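Long-range contacts in laminarinase (Aquimarina sp., PDB 6JIA), which probably hydrolyses the beta-1,3-glucosidic bonds of laminarin, the storage glucan of brown algae, as a family 16 glycoside hydrolase: residues Gly81-Arg86 and Phe99-Asp104; Gly115-Met120 and Ser167-Phe172. All coordinates share one frame; numbering follows the deposited sequence.

Contact 1 (Gly81-Arg86 and Phe99-Asp104). With GLC (alpha-D-glucopyranose), chain B.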
# COMPACT_ATOMS: atom_id res chain seq x y z
N GLY A 81 4.77 -9.87 11.86
CA GLY A 81 3.61 -10.68 11.48
C GLY A 81 3.61 -11.04 10.01
O GLY A 81 4.60 -10.79 9.31
N LYS A 82 2.52 -11.66 9.60
CA LYS A 82 2.28 -11.98 8.20
C LYS A 82 1.13 -11.07 7.79
O LYS A 82 0.07 -11.13 8.42
CB LYS A 82 2.00 -13.47 8.06
CG LYS A 82 1.53 -13.93 6.69
CD LYS A 82 1.50 -15.43 6.57
CE LYS A 82 0.61 -15.91 5.45
NZ LYS A 82 0.60 -17.39 5.38
N VAL A 83 1.35 -10.25 6.78
CA VAL A 83 0.35 -9.23 6.40
C VAL A 83 0.01 -9.48 4.94
O VAL A 83 0.93 -9.57 4.14
CB VAL A 83 0.87 -7.81 6.67
CG1 VAL A 83 -0.17 -6.76 6.32
CG2 VAL A 83 1.33 -7.65 8.11
N GLU A 84 -1.26 -9.72 4.64
CA GLU A 84 -1.61 -10.07 3.25
C GLU A 84 -2.96 -9.54 2.83
O GLU A 84 -3.85 -9.23 3.67
CB GLU A 84 -1.44 -11.55 2.93
CG GLU A 84 -2.43 -12.49 3.50
CD GLU A 84 -2.23 -13.88 2.89
OE1 GLU A 84 -1.04 -14.31 2.61
OE2 GLU A 84 -3.25 -14.52 2.65
N ALA A 85 -3.06 -9.38 1.51
CA ALA A 85 -4.32 -8.94 0.88
C ALA A 85 -4.46 -9.66 -0.46
O ALA A 85 -3.44 -9.93 -1.15
CB ALA A 85 -4.33 -7.45 0.74
N ARG A 86 -5.70 -9.98 -0.82
CA ARG A 86 -6.00 -10.56 -2.14
C ARG A 86 -6.59 -9.43 -2.99
O ARG A 86 -7.62 -8.91 -2.62
CB ARG A 86 -6.93 -11.75 -1.92
CG ARG A 86 -7.28 -12.47 -3.20
CD ARG A 86 -7.97 -13.78 -2.89
NE ARG A 86 -8.10 -14.49 -4.15
CZ ARG A 86 -9.22 -14.59 -4.88
NH1 ARG A 86 -10.37 -14.12 -4.47
NH2 ARG A 86 -9.17 -15.25 -6.02
N PHE A 99 -0.52 -1.26 -1.61
CA PHE A 99 -0.84 -1.96 -0.36
C PHE A 99 0.44 -1.92 0.47
O PHE A 99 1.45 -2.50 0.05
CB PHE A 99 -1.34 -3.37 -0.67
CG PHE A 99 -1.46 -4.28 0.53
CD1 PHE A 99 -2.05 -3.85 1.69
CD2 PHE A 99 -1.03 -5.60 0.47
CE1 PHE A 99 -2.25 -4.71 2.78
CE2 PHE A 99 -1.20 -6.45 1.57
CZ PHE A 99 -1.79 -6.00 2.72
N TRP A 100 0.42 -1.16 1.56
CA TRP A 100 1.65 -0.78 2.28
C TRP A 100 1.39 -0.49 3.75
O TRP A 100 0.25 -0.61 4.25
CB TRP A 100 2.31 0.40 1.58
CG TRP A 100 1.50 1.64 1.39
CD1 TRP A 100 0.33 1.81 0.69
CD2 TRP A 100 1.90 2.96 1.79
NE1 TRP A 100 -0.04 3.12 0.66
CE2 TRP A 100 0.93 3.86 1.29
CE3 TRP A 100 3.03 3.47 2.42
CZ2 TRP A 100 1.04 5.24 1.48
CZ3 TRP A 100 3.12 4.83 2.64
CH2 TRP A 100 2.15 5.70 2.16
N MET A 101 2.47 -0.18 4.42
CA MET A 101 2.49 0.02 5.88
C MET A 101 3.41 1.21 6.20
O MET A 101 4.37 1.39 5.47
CB MET A 101 3.00 -1.26 6.54
CG MET A 101 2.18 -2.50 6.22
SD MET A 101 2.73 -3.89 7.32
CE MET A 101 1.79 -3.47 8.78
N LEU A 102 3.11 1.92 7.27
CA LEU A 102 3.88 3.05 7.85
C LEU A 102 4.05 2.80 9.35
O LEU A 102 3.10 2.34 10.00
CB LEU A 102 3.14 4.36 7.61
CG LEU A 102 3.25 4.97 6.22
CD1 LEU A 102 2.28 6.18 6.11
CD2 LEU A 102 4.68 5.40 5.91
N GLY A 103 5.18 3.23 9.89
CA GLY A 103 5.40 3.26 11.34
C GLY A 103 4.36 4.15 12.02
O GLY A 103 4.16 5.28 11.56
N ASP A 104 3.74 3.65 13.08
CA ASP A 104 2.87 4.39 14.03
C ASP A 104 3.51 5.73 14.42
O ASP A 104 2.75 6.69 14.66
CB ASP A 104 2.68 3.62 15.33
CG ASP A 104 1.56 2.62 15.23
OD1 ASP A 104 0.97 2.54 14.13
OD2 ASP A 104 1.29 1.95 16.25
C1 GLC B . 6.02 4.32 -0.74
C2 GLC B . 6.27 5.80 -0.98
C3 GLC B . 5.10 6.65 -0.61
C4 GLC B . 3.89 6.19 -1.36
C5 GLC B . 3.60 4.70 -0.96
C6 GLC B . 2.42 4.08 -1.73
O1 GLC B . 6.03 4.00 0.65
O2 GLC B . 7.49 6.13 -0.38
O3 GLC B . 5.40 8.02 -0.94
O4 GLC B . 2.79 7.05 -1.12
O5 GLC B . 4.79 3.97 -1.40
O6 GLC B . 2.59 4.17 -3.15
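The buried carboxylate of Glu84 is gripped through both oxygens: OE1 is hydrogen-bonded to Thr161 OG1, and OE2 makes a weak hydrogen bond with Tyr227 OH. Its side chain leaves the backbone away from residues 99-104, whereas its carbonyl carbon meets them, with Glu84 C 3.7 Å from Phe99 CZ. No hydrogen bond joins the two segments; apolar side chains meet, and the Phe99 ring also touches backbone. At the centre Ala85 lays its methyl over one face of the Phe99 ring, offset toward the rim. In this CH-pi contact Ala85 CB lies 3.7 Å from the Phe99 ring centroid, 23° off the normal; its closest ring atom is Phe99 CE2 at 3.4 Å. Phe99 reaches this methyl because its CG stands anti to the backbone N (chi1 169°), which carries the ring across to the facing strand. Val83 CG1 approaches the ring obliquely, 4.0 Å from Phe99 CZ, while Val83 CG2 meets Met101 tip to tip, 4.1 Å from Met101 SD. Between Phe99 and Met101, Trp100 points the other way and puts one indole face against the glucose, Trp100 CE2 lying 3.4 Å from GLC C6. Strand 95-103 thus has a core side and a sugar side, as expected for the concave sheet of a family 16 jelly-roll sandwich. The axes of segments 81-86 and 99-103 come within 8.8 Å, their N-to-C directions 148° apart; Ile119 and Val228 also pack on Phe99. Strand 81-88 lies between 158-164 and 221-232, and strand 95-103 runs between 197-205 and the strands of residues 116-121.

Contact 2 (Gly115-Met120 and Ser167-Phe172). With GLC (alpha-D-glucopyranose), chain B.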
# COMPACT_ATOMS: atom_id res chain seq x y z
N GLY A 115 9.73 4.70 8.75
CA GLY A 115 9.77 3.51 7.90
C GLY A 115 8.47 3.29 7.11
O GLY A 115 7.36 3.64 7.58
N ALA A 116 8.61 2.64 5.97
CA ALA A 116 7.49 2.15 5.15
C ALA A 116 7.83 0.77 4.60
O ALA A 116 8.98 0.55 4.18
CB ALA A 116 7.22 3.14 4.05
N ILE A 117 6.86 -0.13 4.63
CA ILE A 117 6.93 -1.45 3.97
C ILE A 117 5.86 -1.45 2.89
O ILE A 117 4.68 -1.52 3.28
CB ILE A 117 6.68 -2.62 4.94
CG1 ILE A 117 7.48 -2.47 6.24
CG2 ILE A 117 7.00 -3.93 4.21
CD1 ILE A 117 7.06 -3.51 7.29
N ASP A 118 6.25 -1.33 1.63
CA ASP A 118 5.31 -1.51 0.51
C ASP A 118 5.17 -3.00 0.21
O ASP A 118 6.13 -3.63 -0.24
CB ASP A 118 5.75 -0.76 -0.75
CG ASP A 118 5.61 0.75 -0.57
OD1 ASP A 118 6.55 1.32 -0.06
OD2 ASP A 118 4.52 1.33 -0.98
N ILE A 119 4.01 -3.56 0.49
CA ILE A 119 3.75 -5.00 0.25
C ILE A 119 3.45 -5.24 -1.22
O ILE A 119 3.91 -6.28 -1.78
CB ILE A 119 2.62 -5.49 1.17
CG1 ILE A 119 2.97 -5.26 2.65
CG2 ILE A 119 2.36 -6.95 0.83
CD1 ILE A 119 1.79 -5.39 3.59
N MET A 120 2.77 -4.30 -1.85
CA MET A 120 2.49 -4.35 -3.30
C MET A 120 2.43 -2.91 -3.76
O MET A 120 1.67 -2.12 -3.15
CB MET A 120 1.15 -5.01 -3.65
CG MET A 120 0.88 -5.18 -5.10
SD MET A 120 0.32 -3.69 -5.97
CE MET A 120 -1.15 -3.25 -5.06
N SER A 167 14.26 -10.67 12.37
CA SER A 167 15.41 -10.97 11.48
C SER A 167 15.23 -10.35 10.10
O SER A 167 16.22 -9.87 9.56
CB SER A 167 15.62 -12.46 11.31
OG SER A 167 16.24 -12.98 12.45
N VAL A 168 14.03 -10.45 9.53
CA VAL A 168 13.87 -10.35 8.05
C VAL A 168 12.46 -9.93 7.73
O VAL A 168 11.54 -10.26 8.51
CB VAL A 168 14.25 -11.68 7.36
CG1 VAL A 168 13.25 -12.79 7.59
CG2 VAL A 168 14.52 -11.51 5.89
N ILE A 169 12.31 -9.25 6.59
CA ILE A 169 11.02 -9.14 5.87
C ILE A 169 11.16 -9.91 4.55
O ILE A 169 12.13 -9.66 3.82
CB ILE A 169 10.65 -7.67 5.64
CG1 ILE A 169 10.64 -6.87 6.95
CG2 ILE A 169 9.31 -7.60 4.91
CD1 ILE A 169 10.74 -5.38 6.78
N LYS A 170 10.21 -10.79 4.26
CA LYS A 170 10.10 -11.53 2.99
C LYS A 170 8.83 -11.12 2.26
O LYS A 170 7.79 -10.99 2.93
CB LYS A 170 10.07 -13.02 3.27
CG LYS A 170 11.34 -13.54 3.91
CD LYS A 170 11.23 -14.96 4.27
CE LYS A 170 12.44 -15.50 4.97
NZ LYS A 170 12.42 -16.98 4.86
N TRP A 171 8.92 -10.93 0.94
CA TRP A 171 7.75 -10.61 0.09
C TRP A 171 7.37 -11.79 -0.79
O TRP A 171 8.27 -12.46 -1.37
CB TRP A 171 8.05 -9.42 -0.79
CG TRP A 171 8.13 -8.10 -0.11
CD1 TRP A 171 7.21 -7.11 -0.23
CD2 TRP A 171 9.24 -7.55 0.60
NE1 TRP A 171 7.65 -5.98 0.41
CE2 TRP A 171 8.88 -6.24 0.96
CE3 TRP A 171 10.49 -8.04 1.02
CZ2 TRP A 171 9.72 -5.41 1.70
CZ3 TRP A 171 11.31 -7.22 1.77
CH2 TRP A 171 10.94 -5.91 2.07
N PHE A 172 6.07 -12.00 -0.96
CA PHE A 172 5.53 -13.10 -1.78
C PHE A 172 4.37 -12.57 -2.62
O PHE A 172 3.61 -11.68 -2.15
CB PHE A 172 5.04 -14.25 -0.92
CG PHE A 172 5.97 -14.76 0.14
CD1 PHE A 172 6.10 -14.11 1.35
CD2 PHE A 172 6.68 -15.94 -0.05
CE1 PHE A 172 6.90 -14.62 2.36
CE2 PHE A 172 7.47 -16.45 0.97
CZ PHE A 172 7.57 -15.80 2.16
C1 GLC B . 6.02 4.32 -0.74
C2 GLC B . 6.27 5.80 -0.98
C3 GLC B . 5.10 6.65 -0.61
C4 GLC B . 3.89 6.19 -1.36
C5 GLC B . 3.60 4.70 -0.96
C6 GLC B . 2.42 4.08 -1.73
O1 GLC B . 6.03 4.00 0.65
O2 GLC B . 7.49 6.13 -0.38
O3 GLC B . 5.40 8.02 -0.94
O4 GLC B . 2.79 7.05 -1.12
O5 GLC B . 4.79 3.97 -1.40
O6 GLC B . 2.59 4.17 -3.15
O HOH W 1 4.17 -8.79 -2.50
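Trp171 presents the edge of its indole to the backbone of Asp118 and Ile119, and that orientation sets the contact. Trp171 NE1 donates to Asp118 O over 2.9 Å, with an N-H...O angle of 155°. The acceptor lies close to the ring plane, but the donor is tilted 33° from the carbonyl plane of Asp118. Ile119 O sits at the same indole edge, 3.7 Å from Trp171 CD1. Farther round the ring, Ile117 comes in obliquely, its CG2 being 4.0 Å from Trp171 CZ2. Its other branch runs toward residue 169, where the two isoleucines meet tip to tip, Ile117 CD1 to Ile169 CD1 at 4.2 Å. With CG1 of Ile117 anti to the carbonyl carbon (chi1 -46°) and CG2 anti to the backbone N, the longer branch is directed to Ile169 and the CG2 methyl to the indole. Ile169 also sets its CG2 over one face of Trp171, so the indole is packed by its own strand while its edge engages the opposite one. A water donates to both Ile119 O and Phe172 O, adding a polar bridge. Ile119 and Met120 both face Phe99, forming a classic beta bulge just before Glu121, in a segment that only partly matches the active-site signature of family 16. The Asp118 carboxylate meets the sugar: GLC O1 donates to Asp118 OD1 over 2.8 Å, and Glu121 OE2 is another hydrogen-bonding partner of the glucose. Asp118 is therefore held through its main chain by a buried tryptophan while its side chain binds sugar, which makes Trp171 a second-shell neighbour of the glucose site.

In the fold
From the N terminus, contact 1 comes first: the chain leaves strand 81-88, turns, and returns as strand 95-103 in the facing sheet, closing a loop of 12 residues. Contact 2 opens only afterwards and closes a far longer loop, which includes strands 128-136, 142-150 and 158-164. The two are thus in series, neither nested nor crossed. They are joined laterally where strands 95-103 and 116-118 pair: Phe99 N with Met120 O (2.8 Å) and Met101 O with Ile117 N (3.0 Å) are probable hydrogen bonds. Both contacts tie the sugar-bearing sheet to the sheet behind it, where strand 158-164 lies between 81-88 and 168-173.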